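Local atomic coordinates of aspartate aminotransferase (Thermotoga maritima, PDB entry 1O4S), a protein that catalyses the reversible, pyridoxal-phosphate-dependent transfer of an amino group from L-aspartate to 2-oxoglutarate, giving oxaloacetate and L-glutamate. Residues Lys73-Pro77 with Arg78-Glu82; Glu262-Ala265 with Thr266-Lys270; Ser132-Val136 with Ser137-Gln141; Glu224-Ile228 with Leu229-Glu233. One frame throughout, in Å; residues are numbered along the deposited sequence.

How the contacts relate
Each contact joins consecutive residues, so none nests within or crosses another; from the N terminus they follow in series as 1, 3, 4 and 2. Contact 1 (73-82) closes a turn before helix 81-95. Contact 3 (132-141) leads from strand 127-132 into helix 138-144 and lines the cofactor pocket. Contact 4 (224-233) starts the short helix 228-231, in the connection between strands 209-213 and 238-243 of the seven-stranded sheet. Contact 2 (262-270) is the first part of helix 262-275, following strand 256-259. Contacts 1 and 2 touch, Arg78 CB lying 3.8 Å from Ser269 OG; contacts 1, 2 and 3 also reach the second subunit.

Contact 1 (Lys73-Pro77 with Arg78-Glu82); sequences KYTDP and RGIYE. With PLP (pyridoxal-5'-phosphate), chain J.
Thr75 packs on the buried Ile80 at the tight side of this turn, while Asp76 and Arg78 form a partly exposed polar pair. On the tight side Thr75 CG2 presses on Ile80 CG2 at 3.5 Å, closer than methyl groups usually come, and Gln284 of helix 281-290 bonds both Thr75 OG1 and Ile80 N. The Asp76 carbonyl closes a type I beta turn: Gly79 N donates to Asp76 O at 3.0 Å from above the carbonyl plane, and Thr75 OG1 reaches the same oxygen from the opposite face. With phi at 112°, a side chain on Gly79 would strike the carbonyl oxygen of Arg78. On the polar side the Asp76 carboxylate, its CG anti to the backbone N (chi1 -176°), turns to the guanidinium. In the modelled conformer, one of two, Arg78 NE meets the syn lone pair of Asp76 OD2 at 3.0 Å in a salt bridge, the planes 44° apart; NH2 adds a weak bond and NH1 pairs with Asp102. Tyr74 OH donates to O1P of the PLP held by the second subunit, modelled at a doubtfully short 2.4 Å. Each cofactor phosphate is thus gripped by both chains, which implies an active site completed only in the dimer.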
loop_
_atom_site.group_PDB
_atom_site.type_symbol
_atom_site.label_atom_id
_atom_site.label_comp_id
_atom_site.label_asym_id
_atom_site.label_seq_id
_atom_site.Cartn_x
_atom_site.Cartn_y
_atom_site.Cartn_z
ATOM N N LYS B 73 4.593 -2.681 15.751
ATOM C CA LYS B 73 3.256 -3.202 15.859
ATOM C C LYS B 73 2.291 -2.332 15.109
ATOM O O LYS B 73 2.626 -1.217 14.704
ATOM C CB LYS B 73 2.827 -3.334 17.336
ATOM C CG LYS B 73 3.677 -4.335 18.150
ATOM C CD LYS B 73 3.475 -5.794 17.619
ATOM C CE LYS B 73 4.310 -6.846 18.357
ATOM N NZ LYS B 73 4.026 -6.987 19.814
ATOM N N TYR B 74 1.086 -2.872 14.927
ATOM C CA TYR B 74 0.065 -2.140 14.223
ATOM C C TYR B 74 -0.194 -0.786 14.929
ATOM O O TYR B 74 -0.096 -0.695 16.153
ATOM C CB TYR B 74 -1.237 -2.944 14.173
ATOM C CG TYR B 74 -1.285 -4.169 13.250
ATOM C CD1 TYR B 74 -0.864 -4.113 11.910
ATOM C CD2 TYR B 74 -1.842 -5.337 13.701
ATOM C CE1 TYR B 74 -0.943 -5.251 11.082
ATOM C CE2 TYR B 74 -1.959 -6.451 12.902
ATOM C CZ TYR B 74 -1.500 -6.418 11.588
ATOM O OH TYR B 74 -1.664 -7.589 10.856
ATOM N N THR B 75 -0.514 0.225 14.135
ATOM C CA THR B 75 -1.010 1.519 14.629
ATOM C C THR B 75 -2.400 1.806 14.046
ATOM O O THR B 75 -2.918 1.043 13.241
ATOM C CB THR B 75 -0.078 2.677 14.229
ATOM O OG1 THR B 75 -0.047 2.821 12.799
ATOM C CG2 THR B 75 1.297 2.410 14.608
ATOM N N ASP B 76 -2.983 2.924 14.476
ATOM C CA ASP B 76 -4.155 3.507 13.846
ATOM C C ASP B 76 -3.909 3.492 12.329
ATOM O O ASP B 76 -2.883 3.934 11.873
ATOM C CB ASP B 76 -4.294 4.927 14.386
ATOM C CG ASP B 76 -5.541 5.663 13.910
ATOM O OD1 ASP B 76 -6.142 5.346 12.860
ATOM O OD2 ASP B 76 -5.942 6.658 14.522
ATOM N N PRO B 77 -4.823 2.948 11.541
ATOM C CA PRO B 77 -4.626 2.881 10.077
ATOM C C PRO B 77 -4.403 4.231 9.378
ATOM O O PRO B 77 -3.772 4.264 8.299
ATOM C CB PRO B 77 -5.939 2.278 9.550
ATOM C CG PRO B 77 -6.642 1.742 10.676
ATOM C CD PRO B 77 -6.096 2.350 11.963
ATOM N N ARG B 78 -4.920 5.317 9.940
ATOM C CA ARG B 78 -4.696 6.639 9.348
ATOM C C ARG B 78 -3.382 7.249 9.728
ATOM O O ARG B 78 -3.099 8.328 9.253
ATOM C CB ARG B 78 -5.809 7.666 9.664
ATOM C CG ARG B 78 -6.604 7.368 10.851
ATOM C CD ARG B 78 -7.745 8.231 11.237
ATOM N NE ARG B 78 -7.912 7.960 12.666
ATOM C CZ ARG B 78 -8.611 8.670 13.511
ATOM N NH1 ARG B 78 -9.320 9.729 13.106
ATOM N NH2 ARG B 78 -8.620 8.283 14.780
ATOM N N GLY B 79 -2.619 6.588 10.600
ATOM C CA GLY B 79 -1.348 7.075 11.085
ATOM C C GLY B 79 -1.435 7.424 12.560
ATOM O O GLY B 79 -2.526 7.799 13.049
ATOM N N ILE B 80 -0.320 7.291 13.273
ATOM C CA ILE B 80 -0.303 7.610 14.704
ATOM C C ILE B 80 -0.694 9.066 14.899
ATOM O O ILE B 80 -0.287 9.918 14.110
ATOM C CB ILE B 80 1.090 7.344 15.371
ATOM C CG1 ILE B 80 2.194 8.172 14.722
ATOM C CG2 ILE B 80 1.450 5.824 15.354
ATOM C CD1 ILE B 80 3.539 8.030 15.395
ATOM N N TYR B 81 -1.453 9.345 15.952
ATOM C CA TYR B 81 -1.992 10.672 16.227
ATOM C C TYR B 81 -0.935 11.745 16.188
ATOM O O TYR B 81 -1.147 12.815 15.636
ATOM C CB TYR B 81 -2.626 10.723 17.634
ATOM C CG TYR B 81 -3.238 12.055 17.928
ATOM C CD1 TYR B 81 -4.446 12.408 17.360
ATOM C CD2 TYR B 81 -2.598 12.977 18.762
ATOM C CE1 TYR B 81 -5.020 13.648 17.600
ATOM C CE2 TYR B 81 -3.153 14.215 19.010
ATOM C CZ TYR B 81 -4.384 14.544 18.431
ATOM O OH TYR B 81 -4.973 15.775 18.677
ATOM N N GLU B 82 0.205 11.446 16.788
ATOM C CA GLU B 82 1.301 12.408 16.921
ATOM C C GLU B 82 1.867 12.860 15.559
ATOM O O GLU B 82 2.187 14.054 15.363
ATOM C CB GLU B 82 2.387 11.801 17.819
ATOM C CG GLU B 82 1.966 11.707 19.313
ATOM C CD GLU B 82 1.074 10.488 19.735
ATOM O OE1 GLU B 82 0.837 9.498 18.949
ATOM O OE2 GLU B 82 0.585 10.530 20.923
HETATM N N1 PLP J . -5.260 -12.502 6.935
HETATM C C2 PLP J . -5.809 -12.683 8.197
HETATM C C2A PLP J . -7.055 -13.564 8.244
HETATM C C3 PLP J . -5.210 -12.074 9.339
HETATM O O3 PLP J . -5.717 -12.227 10.447
HETATM C C4 PLP J . -4.014 -11.294 9.214
HETATM C C4A PLP J . -3.291 -10.592 10.380
HETATM C C5 PLP J . -3.522 -11.148 7.910
HETATM C C6 PLP J . -4.130 -11.768 6.792
HETATM C C5A PLP J . -2.255 -10.396 7.617
HETATM O O4P PLP J . -2.077 -9.052 7.975
HETATM P P PLP J . -0.759 -8.287 7.535
HETATM O O1P PLP J . -0.434 -7.673 8.840
HETATM O O2P PLP J . 0.173 -9.218 6.921
HETATM O O3P PLP J . -1.313 -7.339 6.537
#

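Contact 2 (Glu262-Ala265 with Thr266-Lys270)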
loop_
_atom_site.group_PDB
_atom_site.type_symbol
_atom_site.label_atom_id
_atom_site.label_comp_id
_atom_site.label_asym_id
_atom_site.label_seq_id
_atom_site.Cartn_x
_atom_site.Cartn_y
_atom_site.Cartn_z
ATOM N N GLU B 262 -12.754 16.632 6.850
ATOM C CA GLU B 262 -12.859 15.468 7.724
ATOM C C GLU B 262 -13.657 14.371 7.030
ATOM O O GLU B 262 -13.355 13.193 7.212
ATOM C CB GLU B 262 -13.426 15.827 9.108
ATOM C CG GLU B 262 -12.387 16.596 9.941
ATOM C CD GLU B 262 -12.871 17.119 11.301
ATOM O OE1 GLU B 262 -12.213 18.065 11.839
ATOM O OE2 GLU B 262 -13.908 16.597 11.823
ATOM N N LYS B 263 -14.627 14.765 6.206
ATOM C CA LYS B 263 -15.427 13.830 5.425
ATOM C C LYS B 263 -14.552 13.020 4.458
ATOM O O LYS B 263 -14.610 11.793 4.462
ATOM C CB LYS B 263 -16.524 14.589 4.663
ATOM C CG LYS B 263 -17.377 13.734 3.724
ATOM C CD LYS B 263 -18.622 14.473 3.199
ATOM C CE LYS B 263 -19.226 13.729 1.982
ATOM N NZ LYS B 263 -20.422 14.448 1.412
ATOM N N VAL B 264 -13.730 13.704 3.661
ATOM C CA VAL B 264 -12.875 13.042 2.689
ATOM C C VAL B 264 -11.761 12.228 3.355
ATOM O O VAL B 264 -11.447 11.138 2.904
ATOM C CB VAL B 264 -12.273 14.031 1.724
ATOM C CG1 VAL B 264 -11.232 13.377 0.832
ATOM C CG2 VAL B 264 -13.377 14.649 0.893
ATOM N N ALA B 265 -11.191 12.768 4.424
ATOM C CA ALA B 265 -10.191 12.087 5.218
ATOM C C ALA B 265 -10.728 10.782 5.798
ATOM O O ALA B 265 -10.029 9.798 5.855
ATOM C CB ALA B 265 -9.688 12.983 6.329
ATOM N N THR B 266 -11.975 10.786 6.199
ATOM C CA THR B 266 -12.603 9.610 6.751
ATOM C C THR B 266 -12.770 8.524 5.676
ATOM O O THR B 266 -12.516 7.353 5.917
ATOM C CB THR B 266 -13.941 10.018 7.336
ATOM O OG1 THR B 266 -13.707 10.558 8.630
ATOM C CG2 THR B 266 -14.858 8.796 7.622
ATOM N N ALA B 267 -13.217 8.938 4.496
ATOM C CA ALA B 267 -13.317 8.039 3.370
ATOM C C ALA B 267 -11.923 7.495 3.008
ATOM O O ALA B 267 -11.736 6.289 2.838
ATOM C CB ALA B 267 -13.957 8.763 2.169
ATOM N N VAL B 268 -10.952 8.390 2.902
ATOM C CA VAL B 268 -9.595 8.009 2.537
ATOM C C VAL B 268 -9.006 7.045 3.547
ATOM O O VAL B 268 -8.338 6.087 3.167
ATOM C CB VAL B 268 -8.715 9.257 2.299
ATOM C CG1 VAL B 268 -7.240 8.921 2.359
ATOM C CG2 VAL B 268 -9.088 9.922 0.985
ATOM N N SER B 269 -9.349 7.229 4.814
ATOM C CA SER B 269 -8.880 6.408 5.911
ATOM C C SER B 269 -9.441 4.972 5.839
ATOM O O SER B 269 -8.764 4.006 6.170
ATOM C CB SER B 269 -9.145 7.147 7.256
ATOM O OG SER B 269 -8.477 8.375 7.068
ATOM N N LYS B 270 -10.675 4.844 5.378
ATOM C CA LYS B 270 -11.274 3.552 5.114
ATOM C C LYS B 270 -10.534 2.822 4.003
ATOM O O LYS B 270 -10.223 1.689 4.174
ATOM C CB LYS B 270 -12.756 3.705 4.756
ATOM C CG LYS B 270 -13.619 4.101 5.926
ATOM C CD LYS B 270 -15.065 4.334 5.468
ATOM C CE LYS B 270 -15.919 4.923 6.592
ATOM N NZ LYS B 270 -17.039 5.774 6.067
#
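The flat groups between Val264 and Val268 are peptide units, joined when Val268 N donates to Val264 O at 2.8 Å, only 18° out of the carbonyl plane; Val268 CG2 rests 3.3 Å from the same oxygen. At the Glu262 carbonyl the donor, Thr266 N, is tilted further, by 32°, with Thr266 OG1 also 3.0 Å from Glu262 O. Ala267 N bonds Lys263 O at 3.2 Å, and Thr266 N makes a second, weak bond to that oxygen. The bonds of Thr266, Ala267 and Val268 to Glu262, Lys263 and Val264 are the i to i+4 ladder of an alpha-helix, here the first turns of helix 262-275, which follows strand 256-259 of the seven-stranded sheet. Ahead of the ladder, Ser261 OG takes the N-H of Val264. The valines lie one turn apart and touch obliquely, Val264 CG1 to Val268 CG2 at 4.1 Å; Val268 has CG2 anti to its own carbonyl carbon, which sends this branch back toward the preceding turn. Ala265 and Val268 pack on Val105 of strand 104-107, and Ala267 and Val268 on Ala120 of helix 109-121. Ser269 N bonds Ala265 O at 2.9 Å; the serine has two conformers, and the 2.4 Å modelled from its OG to that oxygen is doubtful. Lys263 and Ala267 also pack against Val14 of the second subunit.

Contact 3 (Ser132-Val136 with Ser137-Gln141); sequences SPVWV and SYIPQ. With PLP (pyridoxal-5'-phosphate), chain M; SO4 (sulfate ion), chain K.
Trp135 and Tyr138 stand almost perpendicular: the edge of the indole six-membered ring points at the tyrosine face, centroids 5.2 Å apart and planes at 81°, an edge-to-face pair. Trp135 CE3 comes within 3.5 Å of Tyr138 CE1. The indole has CG anti to its backbone N (chi1 -175°), which turns it back over the following helix start. One of its faces lies against the cofactor, PLP C2 sitting 3.6 Å above the plane over its centre; the other receives Ser137 CB, 3.7 Å from the six-membered centroid, in a CH-pi contact. The tyrosine in turn meets Val134 CG2 at the edge of its ring, 3.6 Å from CD2, and its OH is hydrogen-bonded to Asp213. A water donates to Trp135 O at 2.6 Å and accepts from Ile139 N, joining the turn to helix 138-144. An alanine in place of Trp135 would probably bare one face of the pyridine ring and leave Ser137 CB and the tyrosine face without their aromatic partner, giving the cofactor room to tilt. Trp135 NE1 makes only weak bonds to a sulfate, probably from the crystallisation liquor, which Asn185 and Arg365 also hold. All three residues are inferred by similarity to bind aspartate, so the sulfate probably occupies a substrate carboxylate site, with the indole walling both it and the cofactor.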
loop_
_atom_site.group_PDB
_atom_site.type_symbol
_atom_site.label_atom_id
_atom_site.label_comp_id
_atom_site.label_asym_id
_atom_site.label_seq_id
_atom_site.Cartn_x
_atom_site.Cartn_y
_atom_site.Cartn_z
ATOM N N SER B 132 -0.881 17.630 -19.233
ATOM C CA SER B 132 0.355 17.074 -19.750
ATOM C C SER B 132 1.257 18.276 -20.096
ATOM O O SER B 132 0.728 19.349 -20.327
ATOM C CB SER B 132 0.086 16.198 -20.969
ATOM O OG SER B 132 -0.355 16.984 -22.065
ATOM N N PRO B 133 2.586 18.122 -20.112
ATOM C CA PRO B 133 3.287 16.871 -19.712
ATOM C C PRO B 133 2.897 16.344 -18.330
ATOM O O PRO B 133 2.786 17.120 -17.393
ATOM C CB PRO B 133 4.780 17.259 -19.750
ATOM C CG PRO B 133 4.842 18.397 -20.743
ATOM C CD PRO B 133 3.525 19.148 -20.592
ATOM N N VAL B 134 2.672 15.041 -18.212
ATOM C CA VAL B 134 2.059 14.494 -16.994
ATOM C C VAL B 134 2.862 13.334 -16.416
ATOM O O VAL B 134 3.311 12.477 -17.144
ATOM C CB VAL B 134 0.591 14.072 -17.248
ATOM C CG1 VAL B 134 0.515 12.858 -18.159
ATOM C CG2 VAL B 134 -0.173 13.812 -15.931
ATOM N N TRP B 135 3.037 13.328 -15.093
ATOM C CA TRP B 135 3.722 12.229 -14.405
ATOM C C TRP B 135 3.068 10.859 -14.713
ATOM O O TRP B 135 1.850 10.733 -14.860
ATOM C CB TRP B 135 3.748 12.482 -12.890
ATOM C CG TRP B 135 4.520 11.471 -12.118
ATOM C CD1 TRP B 135 5.801 11.025 -12.373
ATOM C CD2 TRP B 135 4.091 10.786 -10.936
ATOM N NE1 TRP B 135 6.172 10.102 -11.424
ATOM C CE2 TRP B 135 5.149 9.943 -10.524
ATOM C CE3 TRP B 135 2.918 10.798 -10.174
ATOM C CZ2 TRP B 135 5.066 9.120 -9.384
ATOM C CZ3 TRP B 135 2.840 9.952 -9.009
ATOM C CH2 TRP B 135 3.907 9.148 -8.640
ATOM N N VAL B 136 3.909 9.840 -14.784
ATOM C CA VAL B 136 3.511 8.539 -15.304
ATOM C C VAL B 136 2.481 7.739 -14.516
ATOM O O VAL B 136 1.921 6.796 -15.066
ATOM C CB VAL B 136 4.740 7.641 -15.554
ATOM C CG1 VAL B 136 5.614 8.245 -16.624
ATOM C CG2 VAL B 136 5.550 7.424 -14.265
ATOM N N SER B 137 2.203 8.092 -13.268
ATOM C CA SER B 137 1.404 7.199 -12.419
ATOM C C SER B 137 -0.044 7.618 -12.252
ATOM O O SER B 137 -0.900 6.817 -11.881
ATOM C CB SER B 137 2.065 7.044 -11.030
ATOM O OG SER B 137 2.859 5.854 -10.981
ATOM N N TYR B 138 -0.331 8.879 -12.537
ATOM C CA TYR B 138 -1.656 9.415 -12.298
ATOM C C TYR B 138 -2.749 8.662 -13.079
ATOM O O TYR B 138 -3.821 8.321 -12.532
ATOM C CB TYR B 138 -1.697 10.896 -12.693
ATOM C CG TYR B 138 -0.873 11.861 -11.868
ATOM C CD1 TYR B 138 -0.767 11.738 -10.478
ATOM C CD2 TYR B 138 -0.235 12.941 -12.480
ATOM C CE1 TYR B 138 -0.049 12.660 -9.745
ATOM C CE2 TYR B 138 0.487 13.854 -11.763
ATOM C CZ TYR B 138 0.568 13.731 -10.393
ATOM O OH TYR B 138 1.286 14.670 -9.682
ATOM N N ILE B 139 -2.494 8.457 -14.365
ATOM C CA ILE B 139 -3.469 7.879 -15.248
ATOM C C ILE B 139 -3.703 6.405 -14.871
ATOM O O ILE B 139 -4.841 5.998 -14.726
ATOM C CB ILE B 139 -3.048 8.108 -16.742
ATOM C CG1 ILE B 139 -3.292 9.593 -17.078
ATOM C CG2 ILE B 139 -3.821 7.178 -17.692
ATOM C CD1 ILE B 139 -2.799 10.057 -18.452
ATOM N N PRO B 140 -2.647 5.613 -14.714
ATOM C CA PRO B 140 -2.811 4.272 -14.158
ATOM C C PRO B 140 -3.709 4.257 -12.921
ATOM O O PRO B 140 -4.605 3.429 -12.884
ATOM C CB PRO B 140 -1.378 3.871 -13.847
ATOM C CG PRO B 140 -0.624 4.493 -15.022
ATOM C CD PRO B 140 -1.246 5.855 -15.116
ATOM N N GLN B 141 -3.526 5.196 -11.995
ATOM C CA GLN B 141 -4.291 5.215 -10.736
ATOM C C GLN B 141 -5.753 5.521 -10.978
ATOM O O GLN B 141 -6.655 4.858 -10.428
ATOM C CB GLN B 141 -3.706 6.223 -9.755
ATOM C CG GLN B 141 -2.341 5.863 -9.214
ATOM C CD GLN B 141 -1.797 6.897 -8.253
ATOM O OE1 GLN B 141 -2.201 8.054 -8.308
ATOM N NE2 GLN B 141 -0.887 6.491 -7.376
HETATM N N1 PLP M . 4.110 12.971 -7.543
HETATM C C2 PLP M . 5.182 13.214 -8.378
HETATM C C2A PLP M . 4.881 14.027 -9.602
HETATM C C3 PLP M . 6.456 12.692 -8.100
HETATM O O3 PLP M . 7.397 12.926 -8.848
HETATM C C4 PLP M . 6.669 11.956 -6.923
HETATM C C4A PLP M . 8.076 11.404 -6.601
HETATM C C5 PLP M . 5.543 11.753 -6.088
HETATM C C6 PLP M . 4.288 12.259 -6.420
HETATM C C5A PLP M . 5.536 10.995 -4.778
HETATM O O4P PLP M . 6.209 9.767 -4.559
HETATM P P PLP M . 6.236 9.057 -3.124
HETATM O O1P PLP M . 7.621 8.524 -3.110
HETATM O O2P PLP M . 5.937 10.038 -2.067
HETATM O O3P PLP M . 5.215 8.012 -3.350
HETATM S S SO4 K . 9.627 9.371 -12.133
HETATM O O1 SO4 K . 9.526 10.814 -11.871
HETATM O O2 SO4 K . 8.637 9.061 -13.170
HETATM O O3 SO4 K . 10.978 8.905 -12.524
HETATM O O4 SO4 K . 9.330 8.695 -10.881
HETATM O O HOH W 1 -0.201 9.457 -15.836
#

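Contact 4 (Glu224-Ile228 with Leu229-Glu233)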
loop_
_atom_site.group_PDB
_atom_site.type_symbol
_atom_site.label_atom_id
_atom_site.label_comp_id
_atom_site.label_asym_id
_atom_site.label_seq_id
_atom_site.Cartn_x
_atom_site.Cartn_y
_atom_site.Cartn_z
ATOM N N GLU B 224 8.054 32.720 -6.370
ATOM C CA GLU B 224 6.740 32.670 -7.048
ATOM C C GLU B 224 5.908 31.400 -6.765
ATOM O O GLU B 224 4.779 31.327 -7.249
ATOM C CB GLU B 224 6.890 32.854 -8.584
ATOM C CG GLU B 224 6.446 34.212 -9.125
ATOM C CD GLU B 224 7.383 35.319 -8.731
ATOM O OE1 GLU B 224 7.681 36.171 -9.588
ATOM O OE2 GLU B 224 7.825 35.334 -7.568
ATOM N N PHE B 225 6.425 30.410 -6.020
ATOM C CA PHE B 225 5.608 29.230 -5.707
ATOM C C PHE B 225 4.355 29.617 -4.949
ATOM O O PHE B 225 4.421 30.268 -3.918
ATOM C CB PHE B 225 6.343 28.123 -4.915
ATOM C CG PHE B 225 5.446 26.943 -4.593
ATOM C CD1 PHE B 225 4.975 26.132 -5.614
ATOM C CD2 PHE B 225 5.032 26.691 -3.294
ATOM C CE1 PHE B 225 4.114 25.093 -5.365
ATOM C CE2 PHE B 225 4.170 25.637 -3.016
ATOM C CZ PHE B 225 3.706 24.834 -4.056
ATOM N N THR B 226 3.219 29.185 -5.491
ATOM C CA THR B 226 1.912 29.314 -4.870
ATOM C C THR B 226 1.340 27.912 -4.659
ATOM O O THR B 226 1.247 27.122 -5.608
ATOM C CB THR B 226 0.974 30.094 -5.799
ATOM O OG1 THR B 226 1.547 31.373 -6.137
ATOM C CG2 THR B 226 -0.315 30.419 -5.093
ATOM N N SER B 227 0.945 27.628 -3.424
ATOM C CA SER B 227 0.279 26.382 -3.068
ATOM C C SER B 227 -1.203 26.589 -3.266
ATOM O O SER B 227 -1.686 27.714 -3.138
ATOM C CB SER B 227 0.542 26.057 -1.601
ATOM O OG SER B 227 -0.257 25.006 -1.146
ATOM N N ILE B 228 -1.928 25.518 -3.558
ATOM C CA ILE B 228 -3.382 25.597 -3.541
ATOM C C ILE B 228 -3.866 26.082 -2.166
ATOM O O ILE B 228 -4.921 26.700 -2.061
ATOM C CB ILE B 228 -4.053 24.244 -3.916
ATOM C CG1 ILE B 228 -5.498 24.475 -4.437
ATOM C CG2 ILE B 228 -4.051 23.261 -2.716
ATOM C CD1 ILE B 228 -5.581 25.309 -5.724
ATOM N N LEU B 229 -3.103 25.783 -1.123
ATOM C CA LEU B 229 -3.411 26.267 0.227
ATOM C C LEU B 229 -3.119 27.784 0.463
ATOM O O LEU B 229 -3.549 28.340 1.477
ATOM C CB LEU B 229 -2.682 25.418 1.259
ATOM C CG LEU B 229 -2.975 23.905 1.187
ATOM C CD1 LEU B 229 -2.324 23.221 2.378
ATOM C CD2 LEU B 229 -4.447 23.564 1.145
ATOM N N ASP B 230 -2.389 28.420 -0.458
ATOM C CA ASP B 230 -2.265 29.894 -0.513
ATOM C C ASP B 230 -3.526 30.618 -1.029
ATOM O O ASP B 230 -3.790 31.763 -0.655
ATOM C CB ASP B 230 -1.069 30.296 -1.390
ATOM C CG ASP B 230 0.297 30.089 -0.687
ATOM O OD1 ASP B 230 1.252 29.659 -1.363
ATOM O OD2 ASP B 230 0.500 30.352 0.516
ATOM N N VAL B 231 -4.290 29.939 -1.885
ATOM C CA VAL B 231 -5.456 30.529 -2.562
ATOM C C VAL B 231 -6.821 29.930 -2.158
ATOM O O VAL B 231 -7.864 30.353 -2.647
ATOM C CB VAL B 231 -5.297 30.445 -4.098
ATOM C CG1 VAL B 231 -4.088 31.273 -4.551
ATOM C CG2 VAL B 231 -5.168 29.003 -4.575
ATOM N N SER B 232 -6.810 28.948 -1.268
ATOM C CA SER B 232 -8.036 28.325 -0.811
ATOM C C SER B 232 -8.312 28.859 0.578
ATOM O O SER B 232 -7.415 29.376 1.236
ATOM C CB SER B 232 -7.882 26.800 -0.771
ATOM O OG SER B 232 -7.189 26.354 0.392
ATOM N N GLU B 233 -9.573 28.797 0.980
ATOM C CA GLU B 233 -9.954 28.805 2.392
ATOM C C GLU B 233 -10.675 27.472 2.558
ATOM O O GLU B 233 -11.587 27.138 1.756
ATOM C CB GLU B 233 -10.939 29.930 2.744
ATOM C CG GLU B 233 -10.423 31.366 2.633
ATOM C CD GLU B 233 -11.555 32.384 2.489
ATOM O OE1 GLU B 233 -12.755 31.997 2.593
ATOM O OE2 GLU B 233 -11.249 33.583 2.259
#
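Ser227 and Asp230 are hydrogen-bonded at the start of a short, weakly bonded helix. Among the polar contacts, Ser227 N donates almost straight (174°) to Asp230 OD1 at 2.9 Å, meeting the anti side of the carboxylate 30° out of its plane. Asp230 N reaches Ser227 O, from well above the carbonyl plane. Ser227 OG, anti to its backbone N (chi1 170°), accepts from Leu229 N at 3.0 Å and also bonds Glu214, whose second oxygen takes the N-H of Ile228. The Val231 N to Ile228 O bond is weak. Of the apolar contacts, Thr226 CG2 rests on Asp230 CB at 3.8 Å and on Val231 CG1; Ile228 and Val231 cross at about a right angle, CD1 of the first 3.9 Å from CG2 of the second. Outside, Leu229 packs on Ile91 and Tyr95 of helix 81-95, and Ile228 on Val200 of helix 193-206. An alanine at Asp230 is likely to leave the N-H of Ser227 without its carboxylate acceptor and the chain before the helix freer to turn. The Asp230 carboxylate on the N-H of N-cap Ser227, with Ser227 OG capping the N-H of Leu229, makes a capping box that opens helix 228-231 in the connection between strands 209-213 and 238-243.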